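Local coordinates for iron binding protein FbpA (PDB 1Q35) that binds ferric iron as a periplasmic solute-binding protein and probably hands it to a membrane transporter for uptake, at residues Val144-Phe147 and Ala148-Glu152; Tyr198-Gly201 and Lys202-Asp205; Ala246-Leu249 and Ile250-Leu253. All blocks are in the same frame, centred on the assembly; numbering follows the deposited sequence.

The three contacts, successive along the chain, illustrate how differently single helices can serve one binding protein. Interactions 1 and 2 lie on opposite sides of the chain's centre, with their own centres about 25 Å apart, yet both belong to helices bearing residues that bind ferric iron, absent from this apo model. Tyr142, on the helix of interaction 1, is about 6 Å, side chain to side chain, from Ser145; interaction 2 contains Tyr198 and Tyr199. The side chains of Tyr198 and Tyr142 come within about 3 Å, so both helices contribute to one iron site, although the interactions' nearest atoms are about 12 Å apart. Interaction 3 lies away, its centre about 26 Å from that of interaction 2.

Interaction 1: Val144-Phe147 and Ala148-Glu152; sequences VSLF and AAMIE
Phe147 and Met150 meet with Leu146 on one flank of helix 141-168, while the backbone joins 144-147 to 148-152 by consecutive turns. Four bonds of the i to i+4 kind make this junction. Ala148 N donates to Val144 O at 2.8 Å and Ile151 N to Phe147 O at 2.9 Å; between them, Ser145 O receives Ala149 N and Leu146 O receives Met150 N. The Ala148 bond is noticeably bent, with 144° at its hydrogen.

Apolar contacts between side chains centre on the methionine sulfur, which approaches both neighbours equally: Met150 SD is 4.4 Å from Leu146 CG and 4.4 Å from Phe147 CD2. It reaches the ring at the edge, near the ring plane, and not over a face. A bend about CG-SD (chi3 80°) leads the methyl away from the preceding turn.

Van der Waals contacts of carbon with carbonyl oxygen form a separate group. Met150 CG is anti to the carbonyl carbon (chi1 -65°), which turns the chain back toward the preceding turn and brings CG to 3.4 Å from Leu146 O. On another flank, Ile151 sets CG1 beyond the carbonyl oxygen of Phe147, 3.5 Å from O, while the small Ala148 places CB 3.4 Å from Val144 O.

The polar side chain of Ser145 turns to other parts of the fold, where OG is hydrogen-bonded to Asp59 and Ser61. Val144 and Phe147 pack on helix 301-311, and Leu146 and Ala149 touch His228. The arrangement is that of a largely buried stretch of a long alpha-helix in a periplasmic binding protein, extending from the iron ligand Tyr142.

Interaction 2: Tyr198-Gly201 and Lys202-Asp205; sequences YYYG and KMLD. With FMT (formic acid), chain C.
Helix 198-205 carries two tyrosines of the iron site, Tyr198 and Tyr199, and their carbonyls receive the amides of Lys202 and Met203. Lys202 N reaches Tyr198 O at 3.0 Å, in the carbonyl plane and fairly straight at 166°; Met203 N reaches Tyr199 O at 2.9 Å. The same pattern carries on from Tyr200 to Leu204 and from Gly201 to Asp205.

Met203 bends at chi3 (-69°) and folds its methyl back over the preceding turn, so that CE lies 3.4 Å from Tyr199 O. Leu204 lies against Tyr200, meeting its ring obliquely: Leu204 CD1 is 3.8 Å from Tyr200 CE1. The hydroxyl of Tyr200 is held by the backbone carbonyl of Ala216, and Asp205 OD2 by His267.

The Tyr198 ring, inclined to that of Tyr199, sets CE2 over its centre, 3.4 Å above the plane. A chi1 of 55°, with CG between backbone N and carbonyl carbon, carries the Tyr198 ring over Tyr199 and toward a bound formic acid molecule. Tyr198 OH gives a weak hydrogen bond of 2.7 Å to O2 of this molecule and also bonds to Asn196. The formic acid, probably from the crystallisation liquor, is also hydrogen-bonded by Arg10 and Arg101 and is probably present as formate in a basic pocket. Together with Tyr142, Tyr198 and Tyr199 form the three-tyrosine ferric iron site, here without its metal.

Interaction 3: Ala246-Leu249 and Ile250-Leu253; sequences AVKL and IEYL
The carboxylate of Glu251 is the flat group that meets the preceding turn, and a methyl of Val247 lies over one of its faces. CG1 of Val247 is 3.5 Å from Glu251 CD and nearly straight above it. Val247 O lies on that same side of the group, 3.6 Å from CD. At one end of the carboxylate, OE1 is hydrogen-bonded to Ser77, which should help fix its rotation. The ring of Tyr252 leads away instead: with CG anti to the backbone N (chi1 -175°), only CB stays close to the turn before, 3.3 Å from Lys248 O, and the hydroxyl bonds to Asp25 OD2.

All this belongs to helix 243-254, an amphipathic element packed against the central sheet of one alpha/beta lobe of the periplasmic binding protein. Ile250 and Ala246 face strand 228-236, Leu253 reaches strand 54-57, and Leu249 also touches helix 16-26.

On the buried flank, Leu249 and Leu253 meet with their branches crossed at an angle, CD1 to CD1 at 4.0 Å, and CG of Leu253 comes 3.4 Å from Leu249 O. In Ile250, CG1 lies between backbone N and carbonyl carbon, an orientation that brings it 3.5 Å from Val247 O. The main chain is tied by regular i to i+4 bonds. Glu251 N to Val247 O, at 2.9 Å, is the straightest of the four, with 165° at the hydrogen, whereas Tyr252 N approaches Lys248 O well out of the carbonyl plane, tilted by 32°.

Interaction 1: Val144-Phe147 and Ala148-Glu152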
loop_
_atom_site.group_PDB
_atom_site.type_symbol
_atom_site.label_atom_id
_atom_site.label_comp_id
_atom_site.label_asym_id
_atom_site.label_seq_id
_atom_site.Cartn_x
_atom_site.Cartn_y
_atom_site.Cartn_z
ATOM N N VAL A 144 -0.987 -9.700 -2.506
ATOM C CA VAL A 144 -0.168 -10.757 -1.932
ATOM C C VAL A 144 0.113 -10.459 -0.453
ATOM O O VAL A 144 0.079 -11.364 0.362
ATOM C CB VAL A 144 1.131 -11.005 -2.740
ATOM C CG1 VAL A 144 1.956 -12.118 -2.107
ATOM C CG2 VAL A 144 0.801 -11.369 -4.191
ATOM N N SER A 145 0.368 -9.202 -0.097
ATOM C CA SER A 145 0.613 -8.874 1.310
ATOM C C SER A 145 -0.641 -9.050 2.173
ATOM O O SER A 145 -0.543 -9.455 3.323
ATOM C CB SER A 145 1.220 -7.481 1.457
ATOM O OG SER A 145 2.569 -7.510 1.020
ATOM N N LEU A 146 -1.822 -8.769 1.625
ATOM C CA LEU A 146 -3.064 -9.114 2.308
ATOM C C LEU A 146 -3.145 -10.623 2.559
ATOM O O LEU A 146 -3.437 -11.062 3.667
ATOM C CB LEU A 146 -4.270 -8.643 1.491
ATOM C CG LEU A 146 -5.647 -9.137 1.941
ATOM C CD1 LEU A 146 -6.007 -8.654 3.340
ATOM C CD2 LEU A 146 -6.702 -8.698 0.940
ATOM N N PHE A 147 -2.894 -11.423 1.528
ATOM C CA PHE A 147 -2.945 -12.874 1.664
ATOM C C PHE A 147 -1.879 -13.383 2.643
ATOM O O PHE A 147 -2.095 -14.372 3.341
ATOM C CB PHE A 147 -2.797 -13.570 0.299
ATOM C CG PHE A 147 -3.734 -13.059 -0.778
ATOM C CD1 PHE A 147 -3.333 -13.087 -2.100
ATOM C CD2 PHE A 147 -4.999 -12.565 -0.486
ATOM C CE1 PHE A 147 -4.160 -12.626 -3.114
ATOM C CE2 PHE A 147 -5.835 -12.104 -1.499
ATOM C CZ PHE A 147 -5.417 -12.146 -2.814
ATOM N N ALA A 148 -0.744 -12.694 2.695
ATOM C CA ALA A 148 0.332 -13.025 3.619
ATOM C C ALA A 148 -0.111 -12.851 5.069
ATOM O O ALA A 148 0.176 -13.695 5.911
ATOM C CB ALA A 148 1.546 -12.172 3.330
ATOM N N ALA A 149 -0.828 -11.765 5.356
ATOM C CA ALA A 149 -1.400 -11.575 6.685
ATOM C C ALA A 149 -2.377 -12.709 7.002
ATOM O O ALA A 149 -2.396 -13.236 8.114
ATOM C CB ALA A 149 -2.100 -10.232 6.789
ATOM N N MET A 150 -3.179 -13.099 6.015
ATOM C CA MET A 150 -4.134 -14.180 6.204
ATOM C C MET A 150 -3.418 -15.495 6.533
ATOM O O MET A 150 -3.895 -16.256 7.365
ATOM C CB MET A 150 -5.050 -14.305 4.987
ATOM C CG MET A 150 -5.924 -13.065 4.803
ATOM S SD MET A 150 -7.013 -13.093 3.385
ATOM C CE MET A 150 -8.345 -14.114 4.033
ATOM N N ILE A 151 -2.263 -15.756 5.930
ATOM C CA ILE A 151 -1.491 -16.945 6.284
ATOM C C ILE A 151 -1.051 -16.908 7.753
ATOM O O ILE A 151 -1.115 -17.916 8.452
ATOM C CB ILE A 151 -0.278 -17.132 5.350
ATOM C CG1 ILE A 151 -0.741 -17.523 3.943
ATOM C CG2 ILE A 151 0.688 -18.186 5.918
ATOM C CD1 ILE A 151 0.367 -17.513 2.917
ATOM N N GLU A 152 -0.613 -15.753 8.231
ATOM C CA GLU A 152 -0.247 -15.627 9.645
ATOM C C GLU A 152 -1.422 -16.016 10.546
ATOM O O GLU A 152 -1.247 -16.701 11.556
ATOM C CB GLU A 152 0.211 -14.198 9.958
ATOM C CG GLU A 152 0.813 -14.013 11.345
ATOM C CD GLU A 152 2.244 -14.507 11.477
ATOM O OE1 GLU A 152 2.751 -15.206 10.573
ATOM O OE2 GLU A 152 2.877 -14.196 12.512
#

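Interaction 2: Tyr198-Gly201 and Lys202-Asp205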
loop_
_atom_site.group_PDB
_atom_site.type_symbol
_atom_site.label_atom_id
_atom_site.label_comp_id
_atom_site.label_asym_id
_atom_site.label_seq_id
_atom_site.Cartn_x
_atom_site.Cartn_y
_atom_site.Cartn_z
ATOM N N TYR A 198 -7.024 5.034 0.169
ATOM C CA TYR A 198 -6.710 6.387 -0.295
ATOM C C TYR A 198 -7.211 6.630 -1.719
ATOM O O TYR A 198 -7.528 7.759 -2.077
ATOM C CB TYR A 198 -5.204 6.705 -0.166
ATOM C CG TYR A 198 -4.301 5.719 -0.857
ATOM C CD1 TYR A 198 -3.866 4.576 -0.192
ATOM C CD2 TYR A 198 -3.909 5.894 -2.176
ATOM C CE1 TYR A 198 -3.071 3.649 -0.809
ATOM C CE2 TYR A 198 -3.098 4.962 -2.811
ATOM C CZ TYR A 198 -2.691 3.834 -2.113
ATOM O OH TYR A 198 -1.914 2.865 -2.701
ATOM N N TYR A 199 -7.314 5.578 -2.521
ATOM C CA TYR A 199 -7.832 5.728 -3.878
ATOM C C TYR A 199 -9.269 6.261 -3.915
ATOM O O TYR A 199 -9.647 6.919 -4.877
ATOM C CB TYR A 199 -7.745 4.411 -4.663
ATOM C CG TYR A 199 -6.334 4.038 -5.061
ATOM C CD1 TYR A 199 -5.778 2.821 -4.675
ATOM C CD2 TYR A 199 -5.553 4.895 -5.825
ATOM C CE1 TYR A 199 -4.483 2.475 -5.032
ATOM C CE2 TYR A 199 -4.255 4.556 -6.182
ATOM C CZ TYR A 199 -3.733 3.342 -5.787
ATOM O OH TYR A 199 -2.450 2.986 -6.134
ATOM N N TYR A 200 -10.071 5.979 -2.891
ATOM C CA TYR A 200 -11.432 6.515 -2.830
ATOM C C TYR A 200 -11.402 8.043 -2.797
ATOM O O TYR A 200 -12.154 8.703 -3.518
ATOM C CB TYR A 200 -12.171 5.952 -1.624
ATOM C CG TYR A 200 -13.671 6.101 -1.694
ATOM C CD1 TYR A 200 -14.338 6.993 -0.872
ATOM C CD2 TYR A 200 -14.430 5.329 -2.567
ATOM C CE1 TYR A 200 -15.721 7.130 -0.926
ATOM C CE2 TYR A 200 -15.816 5.457 -2.623
ATOM C CZ TYR A 200 -16.453 6.354 -1.798
ATOM O OH TYR A 200 -17.825 6.491 -1.846
ATOM N N GLY A 201 -10.520 8.610 -1.978
ATOM C CA GLY A 201 -10.344 10.051 -1.923
ATOM C C GLY A 201 -9.755 10.633 -3.196
ATOM O O GLY A 201 -10.187 11.689 -3.663
ATOM N N LYS A 202 -8.774 9.951 -3.773
ATOM C CA LYS A 202 -8.213 10.386 -5.048
ATOM C C LYS A 202 -9.291 10.456 -6.132
ATOM O O LYS A 202 -9.326 11.405 -6.907
ATOM C CB LYS A 202 -7.087 9.457 -5.501
ATOM C CG LYS A 202 -5.824 9.509 -4.639
ATOM C CD LYS A 202 -5.207 10.902 -4.541
ATOM C CE LYS A 202 -4.768 11.452 -5.893
ATOM N NZ LYS A 202 -4.360 12.880 -5.827
ATOM N N MET A 203 -10.165 9.457 -6.191
ATOM C CA MET A 203 -11.234 9.437 -7.198
ATOM C C MET A 203 -12.224 10.574 -6.961
ATOM O O MET A 203 -12.633 11.252 -7.905
ATOM C CB MET A 203 -11.951 8.085 -7.215
ATOM C CG MET A 203 -11.116 6.974 -7.825
ATOM S SD MET A 203 -11.968 5.387 -7.950
ATOM C CE MET A 203 -12.107 4.916 -6.219
ATOM N N LEU A 204 -12.590 10.809 -5.706
ATOM C CA LEU A 204 -13.517 11.892 -5.377
ATOM C C LEU A 204 -12.973 13.265 -5.785
ATOM O O LEU A 204 -13.747 14.146 -6.164
ATOM C CB LEU A 204 -13.850 11.890 -3.885
ATOM C CG LEU A 204 -14.796 10.781 -3.418
ATOM C CD1 LEU A 204 -14.827 10.692 -1.898
ATOM C CD2 LEU A 204 -16.201 11.002 -3.979
ATOM N N ASP A 205 -11.651 13.436 -5.720
ATOM C CA ASP A 205 -10.994 14.703 -6.061
ATOM C C ASP A 205 -10.832 14.909 -7.570
ATOM O O ASP A 205 -10.486 16.007 -8.008
ATOM C CB ASP A 205 -9.595 14.772 -5.429
ATOM C CG ASP A 205 -9.604 15.174 -3.967
ATOM O OD1 ASP A 205 -10.662 15.532 -3.398
ATOM O OD2 ASP A 205 -8.545 15.176 -3.301
HETATM C C FMT C . 0.685 4.297 -4.611
HETATM O O1 FMT C . 1.681 5.102 -4.944
HETATM O O2 FMT C . 0.196 4.385 -3.499
#

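Interaction 3: Ala246-Leu249 and Ile250-Leu253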
loop_
_atom_site.group_PDB
_atom_site.type_symbol
_atom_site.label_atom_id
_atom_site.label_comp_id
_atom_site.label_asym_id
_atom_site.label_seq_id
_atom_site.Cartn_x
_atom_site.Cartn_y
_atom_site.Cartn_z
ATOM N N ALA A 246 20.014 12.359 1.553
ATOM C CA ALA A 246 18.993 11.315 1.650
ATOM C C ALA A 246 18.334 11.348 3.022
ATOM O O ALA A 246 17.115 11.215 3.128
ATOM C CB ALA A 246 19.594 9.951 1.378
ATOM N N VAL A 247 19.128 11.542 4.071
ATOM C CA VAL A 247 18.591 11.630 5.420
ATOM C C VAL A 247 17.701 12.864 5.539
ATOM O O VAL A 247 16.619 12.790 6.120
ATOM C CB VAL A 247 19.708 11.647 6.485
ATOM C CG1 VAL A 247 19.157 12.002 7.858
ATOM C CG2 VAL A 247 20.395 10.294 6.534
ATOM N N LYS A 248 18.128 13.989 4.973
ATOM C CA LYS A 248 17.301 15.193 5.001
ATOM C C LYS A 248 15.962 14.983 4.284
ATOM O O LYS A 248 14.940 15.497 4.730
ATOM C CB LYS A 248 18.055 16.387 4.418
ATOM C CG LYS A 248 19.123 16.929 5.369
ATOM C CD LYS A 248 19.941 18.052 4.757
ATOM C CE LYS A 248 20.938 18.616 5.767
ATOM N NZ LYS A 248 22.103 19.284 5.119
ATOM N N LEU A 249 15.967 14.222 3.194
ATOM C CA LEU A 249 14.728 13.915 2.478
ATOM C C LEU A 249 13.773 13.080 3.330
ATOM O O LEU A 249 12.591 13.416 3.433
ATOM C CB LEU A 249 15.009 13.208 1.152
ATOM C CG LEU A 249 13.764 12.740 0.382
ATOM C CD1 LEU A 249 12.789 13.883 0.118
ATOM C CD2 LEU A 249 14.162 12.092 -0.914
ATOM N N ILE A 250 14.256 12.008 3.949
ATOM C CA ILE A 250 13.342 11.157 4.705
ATOM C C ILE A 250 12.888 11.846 5.994
ATOM O O ILE A 250 11.744 11.687 6.405
ATOM C CB ILE A 250 13.893 9.716 4.913
ATOM C CG1 ILE A 250 15.079 9.655 5.872
ATOM C CG2 ILE A 250 14.285 9.109 3.579
ATOM C CD1 ILE A 250 15.435 8.237 6.251
ATOM N N GLU A 251 13.754 12.662 6.593
ATOM C CA GLU A 251 13.359 13.506 7.715
ATOM C C GLU A 251 12.268 14.492 7.296
ATOM O O GLU A 251 11.301 14.696 8.024
ATOM C CB GLU A 251 14.573 14.255 8.283
ATOM C CG GLU A 251 15.518 13.347 9.061
ATOM C CD GLU A 251 16.791 14.031 9.540
ATOM O OE1 GLU A 251 17.400 13.516 10.499
ATOM O OE2 GLU A 251 17.189 15.062 8.961
ATOM N N TYR A 252 12.419 15.082 6.117
ATOM C CA TYR A 252 11.417 16.004 5.583
ATOM C C TYR A 252 10.074 15.302 5.375
ATOM O O TYR A 252 9.027 15.833 5.746
ATOM C CB TYR A 252 11.878 16.605 4.253
ATOM C CG TYR A 252 10.938 17.660 3.707
ATOM C CD1 TYR A 252 9.876 17.313 2.877
ATOM C CD2 TYR A 252 11.106 19.002 4.030
ATOM C CE1 TYR A 252 9.005 18.275 2.382
ATOM C CE2 TYR A 252 10.245 19.973 3.540
ATOM C CZ TYR A 252 9.198 19.602 2.713
ATOM O OH TYR A 252 8.340 20.561 2.228
ATOM N N LEU A 253 10.108 14.112 4.786
ATOM C CA LEU A 253 8.879 13.372 4.499
ATOM C C LEU A 253 8.164 12.944 5.782
ATOM O O LEU A 253 6.944 12.745 5.767
ATOM C CB LEU A 253 9.158 12.164 3.597
ATOM C CG LEU A 253 9.605 12.515 2.174
ATOM C CD1 LEU A 253 10.031 11.271 1.414
ATOM C CD2 LEU A 253 8.522 13.268 1.405
#